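Local atomic coordinates of putative HAD-hydrolase YfnB (Bacillus subtilis, PDB entry 3ED5), a protein that belongs to the HAD-like hydrolase superfamily and may act as a 5'-nucleotidase, though its actual substrate is not established. Residues K5-L10 with P216-R221; D110-L115 with P143-I148; D147-E152 with N165-R170. One frame throughout, in Å; residues are numbered along the deposited sequence.

Contact 1: residues K5-L10 with P216-R221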
loop_
_atom_site.group_PDB
_atom_site.type_symbol
_atom_site.label_atom_id
_atom_site.label_comp_id
_atom_site.label_asym_id
_atom_site.label_seq_id
_atom_site.Cartn_x
_atom_site.Cartn_y
_atom_site.Cartn_z
ATOM N N LYS A 5 -8.360 -16.016 21.310
ATOM C CA LYS A 5 -8.726 -15.301 20.073
ATOM C C LYS A 5 -8.221 -15.994 18.780
ATOM O O LYS A 5 -7.028 -16.308 18.652
ATOM C CB LYS A 5 -8.192 -13.851 20.183
ATOM C CG LYS A 5 -7.902 -13.092 18.883
ATOM C CD LYS A 5 -8.937 -11.994 18.571
ATOM C CE LYS A 5 -8.604 -10.640 19.234
ATOM N NZ LYS A 5 -9.134 -9.392 18.503
ATOM N N ARG A 6 -9.136 -16.282 17.852
ATOM C CA ARG A 6 -8.804 -16.764 16.511
ATOM C C ARG A 6 -9.321 -15.754 15.478
ATOM O O ARG A 6 -10.570 -15.595 15.348
ATOM C CB ARG A 6 -9.467 -18.128 16.279
ATOM C CG ARG A 6 -8.592 -19.346 16.588
ATOM C CD ARG A 6 -7.775 -19.684 15.349
ATOM N NE ARG A 6 -6.994 -20.915 15.448
ATOM C CZ ARG A 6 -5.975 -21.091 16.280
ATOM N NH1 ARG A 6 -5.639 -20.136 17.136
ATOM N NH2 ARG A 6 -5.322 -22.245 16.286
ATOM N N TYR A 7 -8.426 -15.102 14.733
ATOM C CA TYR A 7 -8.896 -14.211 13.681
ATOM C C TYR A 7 -9.521 -15.033 12.589
ATOM O O TYR A 7 -9.115 -16.178 12.354
ATOM C CB TYR A 7 -7.750 -13.388 13.062
ATOM C CG TYR A 7 -7.116 -12.465 14.050
ATOM C CD1 TYR A 7 -7.720 -11.247 14.386
ATOM C CD2 TYR A 7 -5.911 -12.830 14.685
ATOM C CE1 TYR A 7 -7.141 -10.402 15.349
ATOM C CE2 TYR A 7 -5.307 -11.989 15.636
ATOM C CZ TYR A 7 -5.916 -10.784 15.946
ATOM O OH TYR A 7 -5.309 -9.948 16.852
ATOM N N ARG A 8 -10.488 -14.442 11.903
ATOM C CA ARG A 8 -11.113 -15.106 10.762
ATOM C C ARG A 8 -10.861 -14.372 9.453
ATOM O O ARG A 8 -10.854 -14.999 8.393
ATOM C CB ARG A 8 -12.613 -15.224 10.989
ATOM C CG ARG A 8 -12.936 -16.227 12.093
ATOM C CD ARG A 8 -14.389 -16.665 12.045
ATOM N NE ARG A 8 -15.302 -15.585 12.427
ATOM C CZ ARG A 8 -15.695 -15.349 13.676
ATOM N NH1 ARG A 8 -15.237 -16.104 14.675
ATOM N NH2 ARG A 8 -16.547 -14.362 13.923
ATOM N N THR A 9 -10.651 -13.059 9.549
ATOM C CA THR A 9 -10.656 -12.173 8.399
ATOM C C THR A 9 -9.365 -11.371 8.446
ATOM O O THR A 9 -9.115 -10.691 9.451
ATOM C CB THR A 9 -11.841 -11.213 8.511
ATOM O OG1 THR A 9 -13.050 -11.980 8.666
ATOM C CG2 THR A 9 -11.953 -10.309 7.257
ATOM N N LEU A 10 -8.576 -11.427 7.364
ATOM C CA LEU A 10 -7.309 -10.664 7.288
ATOM C C LEU A 10 -7.422 -9.630 6.174
ATOM O O LEU A 10 -7.786 -9.982 5.039
ATOM C CB LEU A 10 -6.087 -11.584 7.033
ATOM C CG LEU A 10 -6.047 -12.795 7.993
ATOM C CD1 LEU A 10 -4.883 -13.724 7.626
ATOM C CD2 LEU A 10 -5.958 -12.351 9.464
ATOM N N PRO A 216 0.754 -0.092 17.039
ATOM C CA PRO A 216 0.079 -1.268 16.463
ATOM C C PRO A 216 -0.132 -2.382 17.508
ATOM O O PRO A 216 0.558 -2.393 18.531
ATOM C CB PRO A 216 1.076 -1.732 15.403
ATOM C CG PRO A 216 2.408 -1.373 15.991
ATOM C CD PRO A 216 2.191 -0.065 16.714
ATOM N N THR A 217 -1.032 -3.332 17.244
ATOM C CA THR A 217 -1.177 -4.487 18.138
ATOM C C THR A 217 0.067 -5.347 18.051
ATOM O O THR A 217 0.543 -5.844 19.088
ATOM C CB THR A 217 -2.421 -5.360 17.778
ATOM O OG1 THR A 217 -3.537 -4.481 17.566
ATOM C CG2 THR A 217 -2.751 -6.390 18.897
ATOM N N TYR A 218 0.577 -5.521 16.820
ATOM C CA TYR A 218 1.801 -6.295 16.563
ATOM C C TYR A 218 2.714 -5.531 15.624
ATOM O O TYR A 218 2.249 -4.730 14.839
ATOM C CB TYR A 218 1.486 -7.616 15.848
ATOM C CG TYR A 218 0.311 -8.350 16.425
ATOM C CD1 TYR A 218 0.468 -9.176 17.541
ATOM C CD2 TYR A 218 -0.961 -8.227 15.837
ATOM C CE1 TYR A 218 -0.612 -9.863 18.091
ATOM C CE2 TYR A 218 -2.054 -8.925 16.371
ATOM C CZ TYR A 218 -1.860 -9.738 17.505
ATOM O OH TYR A 218 -2.914 -10.436 18.068
ATOM N N GLU A 219 4.002 -5.845 15.698
ATOM C CA GLU A 219 4.995 -5.294 14.778
ATOM C C GLU A 219 5.930 -6.446 14.363
ATOM O O GLU A 219 6.470 -7.143 15.241
ATOM C CB GLU A 219 5.798 -4.206 15.490
ATOM C CG GLU A 219 6.881 -3.624 14.544
ATOM C CD GLU A 219 7.736 -2.571 15.215
ATOM O OE1 GLU A 219 7.441 -2.161 16.373
ATOM O OE2 GLU A 219 8.727 -2.160 14.570
ATOM N N ILE A 220 6.129 -6.631 13.051
ATOM C CA ILE A 220 6.986 -7.718 12.540
ATOM C C ILE A 220 7.973 -7.182 11.507
ATOM O O ILE A 220 7.753 -6.100 10.969
ATOM C CB ILE A 220 6.169 -8.825 11.899
ATOM C CG1 ILE A 220 5.379 -8.317 10.689
ATOM C CG2 ILE A 220 5.162 -9.358 12.918
ATOM C CD1 ILE A 220 4.418 -9.450 10.054
ATOM N N ARG A 221 9.009 -7.962 11.227
ATOM C CA ARG A 221 9.934 -7.621 10.133
ATOM C C ARG A 221 9.680 -8.471 8.892
ATOM O O ARG A 221 9.850 -7.991 7.777
ATOM C CB ARG A 221 11.379 -7.748 10.590
ATOM C CG ARG A 221 11.730 -6.721 11.665
ATOM C CD ARG A 221 13.132 -6.968 12.170
ATOM N NE ARG A 221 14.118 -6.559 11.190
ATOM C CZ ARG A 221 15.421 -6.823 11.287
ATOM N NH1 ARG A 221 15.899 -7.519 12.324
ATOM N NH2 ARG A 221 16.241 -6.401 10.341
#

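Contact 2: residues D110-L115 with P143-I148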
loop_
_atom_site.group_PDB
_atom_site.type_symbol
_atom_site.label_atom_id
_atom_site.label_comp_id
_atom_site.label_asym_id
_atom_site.label_seq_id
_atom_site.Cartn_x
_atom_site.Cartn_y
_atom_site.Cartn_z
ATOM N N ASP A 110 4.110 -17.587 -0.734
ATOM C CA ASP A 110 3.898 -18.779 0.101
ATOM C C ASP A 110 2.989 -18.456 1.303
ATOM O O ASP A 110 2.098 -19.271 1.665
ATOM C CB ASP A 110 5.228 -19.364 0.563
ATOM C CG ASP A 110 6.037 -19.958 -0.585
ATOM O OD1 ASP A 110 5.473 -20.218 -1.687
ATOM O OD2 ASP A 110 7.256 -20.160 -0.385
ATOM N N LEU A 111 3.211 -17.283 1.903
ATOM C CA LEU A 111 2.385 -16.844 3.044
ATOM C C LEU A 111 0.923 -16.737 2.635
ATOM O O LEU A 111 0.043 -17.372 3.237
ATOM C CB LEU A 111 2.861 -15.511 3.632
ATOM C CG LEU A 111 1.871 -15.008 4.708
ATOM C CD1 LEU A 111 2.232 -15.715 6.045
ATOM C CD2 LEU A 111 1.769 -13.538 4.844
ATOM N N ILE A 112 0.641 -15.949 1.606
ATOM C CA ILE A 112 -0.746 -15.763 1.156
ATOM C C ILE A 112 -1.418 -17.106 0.768
ATOM O O ILE A 112 -2.571 -17.362 1.122
ATOM C CB ILE A 112 -0.800 -14.721 0.021
ATOM C CG1 ILE A 112 -0.414 -13.323 0.573
ATOM C CG2 ILE A 112 -2.152 -14.702 -0.710
ATOM C CD1 ILE A 112 -1.326 -12.828 1.757
ATOM N N SER A 113 -0.689 -17.955 0.043
ATOM C CA SER A 113 -1.220 -19.271 -0.357
ATOM C C SER A 113 -1.597 -20.106 0.875
ATOM O O SER A 113 -2.669 -20.752 0.915
ATOM C CB SER A 113 -0.180 -20.019 -1.189
ATOM O OG SER A 113 -0.654 -21.318 -1.479
ATOM N N ASN A 114 -0.718 -20.120 1.872
ATOM C CA ASN A 114 -1.001 -20.830 3.123
ATOM C C ASN A 114 -2.199 -20.212 3.867
ATOM O O ASN A 114 -3.085 -20.930 4.327
ATOM C CB ASN A 114 0.260 -20.875 4.022
ATOM C CG ASN A 114 1.237 -21.967 3.606
ATOM O OD1 ASN A 114 0.843 -22.957 2.983
ATOM N ND2 ASN A 114 2.521 -21.796 3.959
ATOM N N LEU A 115 -2.226 -18.884 3.986
ATOM C CA LEU A 115 -3.308 -18.253 4.763
ATOM C C LEU A 115 -4.685 -18.386 4.126
ATOM O O LEU A 115 -5.701 -18.486 4.840
ATOM C CB LEU A 115 -2.995 -16.783 5.035
ATOM C CG LEU A 115 -1.708 -16.472 5.812
ATOM C CD1 LEU A 115 -1.627 -14.954 6.062
ATOM C CD2 LEU A 115 -1.592 -17.249 7.129
ATOM N N PRO A 143 -5.897 -14.273 -7.198
ATOM C CA PRO A 143 -6.987 -15.220 -6.907
ATOM C C PRO A 143 -7.167 -15.620 -5.433
ATOM O O PRO A 143 -8.207 -16.232 -5.076
ATOM C CB PRO A 143 -6.608 -16.459 -7.732
ATOM C CG PRO A 143 -5.590 -15.975 -8.701
ATOM C CD PRO A 143 -4.834 -14.930 -7.983
ATOM N N PHE A 144 -6.176 -15.321 -4.590
ATOM C CA PHE A 144 -6.221 -15.759 -3.198
ATOM C C PHE A 144 -7.120 -14.872 -2.341
ATOM O O PHE A 144 -7.394 -15.209 -1.188
ATOM C CB PHE A 144 -4.799 -15.789 -2.588
ATOM C CG PHE A 144 -3.888 -16.799 -3.223
ATOM C CD1 PHE A 144 -4.040 -18.162 -2.960
ATOM C CD2 PHE A 144 -2.866 -16.399 -4.064
ATOM C CE1 PHE A 144 -3.192 -19.120 -3.541
ATOM C CE2 PHE A 144 -2.014 -17.345 -4.667
ATOM C CZ PHE A 144 -2.173 -18.713 -4.395
ATOM N N PHE A 145 -7.542 -13.732 -2.888
ATOM C CA PHE A 145 -8.373 -12.743 -2.143
ATOM C C PHE A 145 -9.836 -12.810 -2.510
ATOM O O PHE A 145 -10.205 -12.898 -3.691
ATOM C CB PHE A 145 -7.812 -11.337 -2.368
ATOM C CG PHE A 145 -6.417 -11.199 -1.847
ATOM C CD1 PHE A 145 -6.195 -10.872 -0.507
ATOM C CD2 PHE A 145 -5.317 -11.473 -2.671
ATOM C CE1 PHE A 145 -4.881 -10.790 0.015
ATOM C CE2 PHE A 145 -3.969 -11.361 -2.163
ATOM C CZ PHE A 145 -3.759 -11.034 -0.822
ATOM N N LYS A 146 -10.679 -12.822 -1.479
ATOM C CA LYS A 146 -12.123 -12.823 -1.644
ATOM C C LYS A 146 -12.659 -11.547 -2.280
ATOM O O LYS A 146 -13.621 -11.593 -3.046
ATOM C CB LYS A 146 -12.780 -13.012 -0.292
ATOM C CG LYS A 146 -12.473 -14.340 0.365
ATOM C CD LYS A 146 -13.537 -15.345 0.149
ATOM C CE LYS A 146 -14.501 -15.406 1.336
ATOM N NZ LYS A 146 -15.249 -14.104 1.518
ATOM N N ASP A 147 -12.047 -10.409 -1.958
ATOM C CA ASP A 147 -12.411 -9.126 -2.559
ATOM C C ASP A 147 -11.249 -8.125 -2.425
ATOM O O ASP A 147 -10.309 -8.345 -1.640
ATOM C CB ASP A 147 -13.698 -8.571 -1.922
ATOM C CG ASP A 147 -14.543 -7.761 -2.887
ATOM O OD1 ASP A 147 -14.047 -7.218 -3.923
ATOM O OD2 ASP A 147 -15.748 -7.651 -2.584
ATOM N N ILE A 148 -11.325 -7.056 -3.204
ATOM C CA ILE A 148 -10.304 -5.994 -3.255
ATOM C C ILE A 148 -11.048 -4.672 -3.100
ATOM O O ILE A 148 -11.918 -4.348 -3.928
ATOM C CB ILE A 148 -9.535 -6.073 -4.585
ATOM C CG1 ILE A 148 -8.805 -7.418 -4.641
ATOM C CG2 ILE A 148 -8.529 -4.887 -4.744
ATOM C CD1 ILE A 148 -8.143 -7.696 -5.945
#

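Contact 3: residues D147-E152 with N165-R170. With FMT (formic acid), chain K.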
loop_
_atom_site.group_PDB
_atom_site.type_symbol
_atom_site.label_atom_id
_atom_site.label_comp_id
_atom_site.label_asym_id
_atom_site.label_seq_id
_atom_site.Cartn_x
_atom_site.Cartn_y
_atom_site.Cartn_z
ATOM N N ASP A 147 -12.047 -10.409 -1.958
ATOM C CA ASP A 147 -12.411 -9.126 -2.559
ATOM C C ASP A 147 -11.249 -8.125 -2.425
ATOM O O ASP A 147 -10.309 -8.345 -1.640
ATOM C CB ASP A 147 -13.698 -8.571 -1.922
ATOM C CG ASP A 147 -14.543 -7.761 -2.887
ATOM O OD1 ASP A 147 -14.047 -7.218 -3.923
ATOM O OD2 ASP A 147 -15.748 -7.651 -2.584
ATOM N N ILE A 148 -11.325 -7.056 -3.204
ATOM C CA ILE A 148 -10.304 -5.994 -3.255
ATOM C C ILE A 148 -11.048 -4.672 -3.100
ATOM O O ILE A 148 -11.918 -4.348 -3.928
ATOM C CB ILE A 148 -9.535 -6.073 -4.585
ATOM C CG1 ILE A 148 -8.805 -7.418 -4.641
ATOM C CG2 ILE A 148 -8.529 -4.887 -4.744
ATOM C CD1 ILE A 148 -8.143 -7.696 -5.945
ATOM N N PHE A 149 -10.758 -3.948 -2.020
ATOM C CA PHE A 149 -11.442 -2.707 -1.721
ATOM C C PHE A 149 -10.517 -1.531 -2.006
ATOM O O PHE A 149 -9.538 -1.320 -1.291
ATOM C CB PHE A 149 -11.898 -2.670 -0.281
ATOM C CG PHE A 149 -12.809 -3.813 0.076
ATOM C CD1 PHE A 149 -14.128 -3.864 -0.426
ATOM C CD2 PHE A 149 -12.357 -4.833 0.887
ATOM C CE1 PHE A 149 -15.005 -4.930 -0.100
ATOM C CE2 PHE A 149 -13.234 -5.911 1.235
ATOM C CZ PHE A 149 -14.553 -5.945 0.725
ATOM N N VAL A 150 -10.882 -0.774 -3.037
ATOM C CA VAL A 150 -10.066 0.362 -3.483
ATOM C C VAL A 150 -10.692 1.680 -3.010
ATOM O O VAL A 150 -11.916 1.862 -3.112
ATOM C CB VAL A 150 -9.880 0.296 -5.033
ATOM C CG1 VAL A 150 -9.173 -1.022 -5.418
ATOM C CG2 VAL A 150 -11.186 0.414 -5.796
ATOM N N SER A 151 -9.866 2.579 -2.481
ATOM C CA SER A 151 -10.342 3.873 -1.950
ATOM C C SER A 151 -11.246 4.618 -2.942
ATOM O O SER A 151 -12.227 5.237 -2.563
ATOM C CB SER A 151 -9.150 4.780 -1.538
ATOM O OG SER A 151 -8.257 4.955 -2.627
ATOM N N GLU A 152 -10.914 4.535 -4.231
ATOM C CA GLU A 152 -11.577 5.365 -5.249
ATOM C C GLU A 152 -13.052 5.033 -5.438
ATOM O O GLU A 152 -13.818 5.832 -5.979
ATOM C CB GLU A 152 -10.809 5.282 -6.583
ATOM C CG GLU A 152 -10.778 3.880 -7.215
ATOM C CD GLU A 152 -9.797 3.806 -8.366
ATOM O OE1 GLU A 152 -8.583 3.897 -8.142
ATOM O OE2 GLU A 152 -10.247 3.669 -9.510
ATOM N N ASN A 165 -15.784 1.764 6.956
ATOM C CA ASN A 165 -17.231 1.439 7.011
ATOM C C ASN A 165 -17.659 0.766 5.724
ATOM O O ASN A 165 -18.462 -0.181 5.721
ATOM C CB ASN A 165 -18.112 2.684 7.171
ATOM C CG ASN A 165 -17.981 3.347 8.522
ATOM O OD1 ASN A 165 -17.459 2.766 9.491
ATOM N ND2 ASN A 165 -18.472 4.579 8.605
ATOM N N TYR A 166 -17.160 1.306 4.611
ATOM C CA TYR A 166 -17.465 0.797 3.291
ATOM C C TYR A 166 -17.031 -0.671 3.141
ATOM O O TYR A 166 -17.814 -1.530 2.668
ATOM C CB TYR A 166 -16.763 1.693 2.230
ATOM C CG TYR A 166 -16.980 1.237 0.806
ATOM C CD1 TYR A 166 -17.886 1.899 -0.027
ATOM C CD2 TYR A 166 -16.239 0.174 0.274
ATOM C CE1 TYR A 166 -18.082 1.466 -1.356
ATOM C CE2 TYR A 166 -16.428 -0.260 -1.022
ATOM C CZ TYR A 166 -17.339 0.383 -1.825
ATOM O OH TYR A 166 -17.509 -0.060 -3.122
ATOM N N VAL A 167 -15.808 -0.953 3.587
ATOM C CA VAL A 167 -15.241 -2.310 3.557
ATOM C C VAL A 167 -16.074 -3.242 4.447
ATOM O O VAL A 167 -16.454 -4.349 4.023
ATOM C CB VAL A 167 -13.821 -2.306 4.084
ATOM C CG1 VAL A 167 -13.247 -3.748 4.229
ATOM C CG2 VAL A 167 -12.942 -1.473 3.130
ATOM N N PHE A 168 -16.335 -2.795 5.661
ATOM C CA PHE A 168 -17.064 -3.673 6.632
ATOM C C PHE A 168 -18.459 -4.062 6.165
ATOM O O PHE A 168 -18.909 -5.193 6.401
ATOM C CB PHE A 168 -17.139 -3.031 8.020
ATOM C CG PHE A 168 -15.795 -2.726 8.636
ATOM C CD1 PHE A 168 -14.620 -3.289 8.132
ATOM C CD2 PHE A 168 -15.726 -1.884 9.748
ATOM C CE1 PHE A 168 -13.380 -3.027 8.726
ATOM C CE2 PHE A 168 -14.487 -1.602 10.357
ATOM C CZ PHE A 168 -13.310 -2.171 9.834
ATOM N N GLU A 169 -19.147 -3.130 5.505
ATOM C CA GLU A 169 -20.498 -3.405 5.012
ATOM C C GLU A 169 -20.468 -4.480 3.924
ATOM O O GLU A 169 -21.465 -5.070 3.613
ATOM C CB GLU A 169 -21.127 -2.115 4.475
ATOM C CG GLU A 169 -21.520 -1.104 5.541
ATOM C CD GLU A 169 -22.528 -1.653 6.573
ATOM O OE1 GLU A 169 -23.600 -2.158 6.179
ATOM O OE2 GLU A 169 -22.236 -1.585 7.796
ATOM N N ARG A 170 -19.301 -4.710 3.327
ATOM C CA ARG A 170 -19.169 -5.607 2.182
ATOM C C ARG A 170 -18.454 -6.931 2.506
ATOM O O ARG A 170 -18.163 -7.717 1.602
ATOM C CB ARG A 170 -18.492 -4.852 1.024
ATOM C CG ARG A 170 -19.459 -3.855 0.387
ATOM C CD ARG A 170 -18.688 -2.726 -0.353
ATOM N NE ARG A 170 -19.659 -1.778 -0.907
ATOM C CZ ARG A 170 -20.235 -0.806 -0.212
ATOM N NH1 ARG A 170 -21.121 -0.005 -0.804
ATOM N NH2 ARG A 170 -19.942 -0.631 1.078
HETATM C C FMT K . -21.214 2.736 2.370
HETATM O O1 FMT K . -21.173 1.758 3.132
HETATM O O2 FMT K . -21.806 2.767 1.279
HETATM O O HOH W 1 -16.833 -9.052 -0.294
#

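Contact 1: residues K5-L10 with P216-R221
Tyr7 and Tyr218 reach for each other from opposite directions and meet at their phenol ends, the two OH atoms 2.7 Å apart, at hydrogen-bonding distance. Neither ring lies over the other: each hydroxyl sits at the edge of the partner ring, close to its plane, while the ring planes themselves are nearly perpendicular, about 79° apart. The touch is therefore narrow. Beyond the hydroxyl pair, the nearest ring carbons are Tyr7 CZ and Tyr218 CE2 at 4.3 Å, and the backbones stay well apart, with the closest CA atoms, those of Tyr7 and Thr217, separated by 13.2 Å. In both tyrosines CG stands opposite the carbonyl carbon (chi1 -64° in Tyr7, -45° in Tyr218), which sends the rings out across the gap.

That gap is spanned over the parallel sheet of the Rossmann-like HAD core: Tyr7 precedes the central strand 9-12, Tyr218 opens the edge strand 218-220, and strands 179-183 and 199-203 run between them. Leu180 and helix 226-230 pack against both aromatic side chains. Tyr7 OH has a second partner, Asp199 OD2, which also makes a salt bridge with Lys5 NZ, so the phenol pair ends beside a small charged cluster. Replacing Tyr7 by a phenylalanine would probably leave the Tyr218 hydroxyl without its mate across the contact and take one hydrogen bond from Asp199.

Neighbouring side chains flank the rings. Lys5 CD lies 4.0 Å above the plane of the Tyr7 ring, toward its rim, and Thr217 CG2 is placed likewise over Tyr218, 3.6 Å above the ring plane.

Contact 2: residues D110-L115 with P143-I148
Ile112 and Ser113 present one side of helix 108-116 to the side chains of Phe144 and Phe145. The closest approach is Ile112 CG2 to Phe144 CB at 3.4 Å. Next along the helix, Ser113 lays its CA over one face of the Phe144 ring, 4.2 Å from the ring centroid and 28° off the normal, a CH-pi contact, with its CB and OG also close to Phe144 CE1. Ile112 CG2 lies near both rings; CG1, opposite the carbonyl carbon (chi1 -67°), carries CD1 to a second contact with Phe145, 4.0 Å from CZ. Ile112 thus touches two consecutive phenylalanines.

A second shell holds these groups in place. Phe109 meets Phe144 edge-to-face, Phe12 touches both Ile112 and Phe145, and Leu121 and Ile123 of strand 120-125 pack on Phe145. Separately, within the segment 143-148, Ile148 N donates to Asp147 OD1 at 2.8 Å.

Phe145 lies about 9 Å, side chain to side chain, from Asp13, the probable nucleophile. The helix packs on the turn leading into edge strand 147-150 and, through Ile112 and Phe12, on the parallel sheet, in the layered alpha/beta build of the Rossmann-like HAD core.

Contact 3: residues D147-E152 with N165-R170
Phe149 carries the apolar part of this contact, laying its ring against Val167, Arg170 and Tyr166. Val167 comes over one face: CG1 sits 4.0 Å from the ring centroid, 29° off the normal, in a CH-pi contact, while CG2 covers the root of the ring, 3.8 Å from Phe149 CB. With Val167 CG1 opposite the backbone N (chi1 173°), both methyls face the phenylalanine. Arg170 contributes its CB, 3.7 Å from Phe149 CE1, before its extended chain leads away. Tyr166 is looser, its ring edge turned to Phe149 CD1.

These residues pack the edge strand 147-150 of the Rossmann-like core onto helix 161-169, which lies on the beta-alpha-beta connection running on to strand 179-183. Next to Phe149, Ile148 packs instead on helix 129-138.

Arg170 also packs within its own segment. Its guanidinium lies over one face of the Tyr166 ring, with CZ of Arg170 3.3 Å above that plane and displaced toward the rim, and it stands at 83° to the ring of Phe149.

Among the polar interactions, NH2 of Arg170 donates to Tyr166 O at 2.8 Å, close to the guanidinium plane; together the ring and this bond are likely to restrain rotation of the group. A formic acid molecule, probably from the crystallisation liquor, lies at the guanidinium edge, with a weak bond of 3.4 Å from Arg170 NH2 to its O1. One water joins the two segments, donating to Asp147 OD2 and, at 2.7 Å, to Arg170 O.

All three contacts reach the same parallel sheet, with centres 16 Å (1 and 2), 17 Å (2 and 3) and 19 Å (1 and 3) apart. Contact 1 joins the residues leading into the first strand, 9-12, to the last, 218-220, so contacts 2 and 3 fall in the sequence between its two segments. Contact 2 leads into contact 3 through strand 147-150, where they share Asp147 and Ile148. Contacts 1 and 2 touch through Leu10 CD1 and Leu115 CD1, 3.8 Å apart, whereas contacts 1 and 3 stay about 7 Å apart at their nearest atoms. Together they tie both edge strands into the core that carries the probable nucleophile, Asp13.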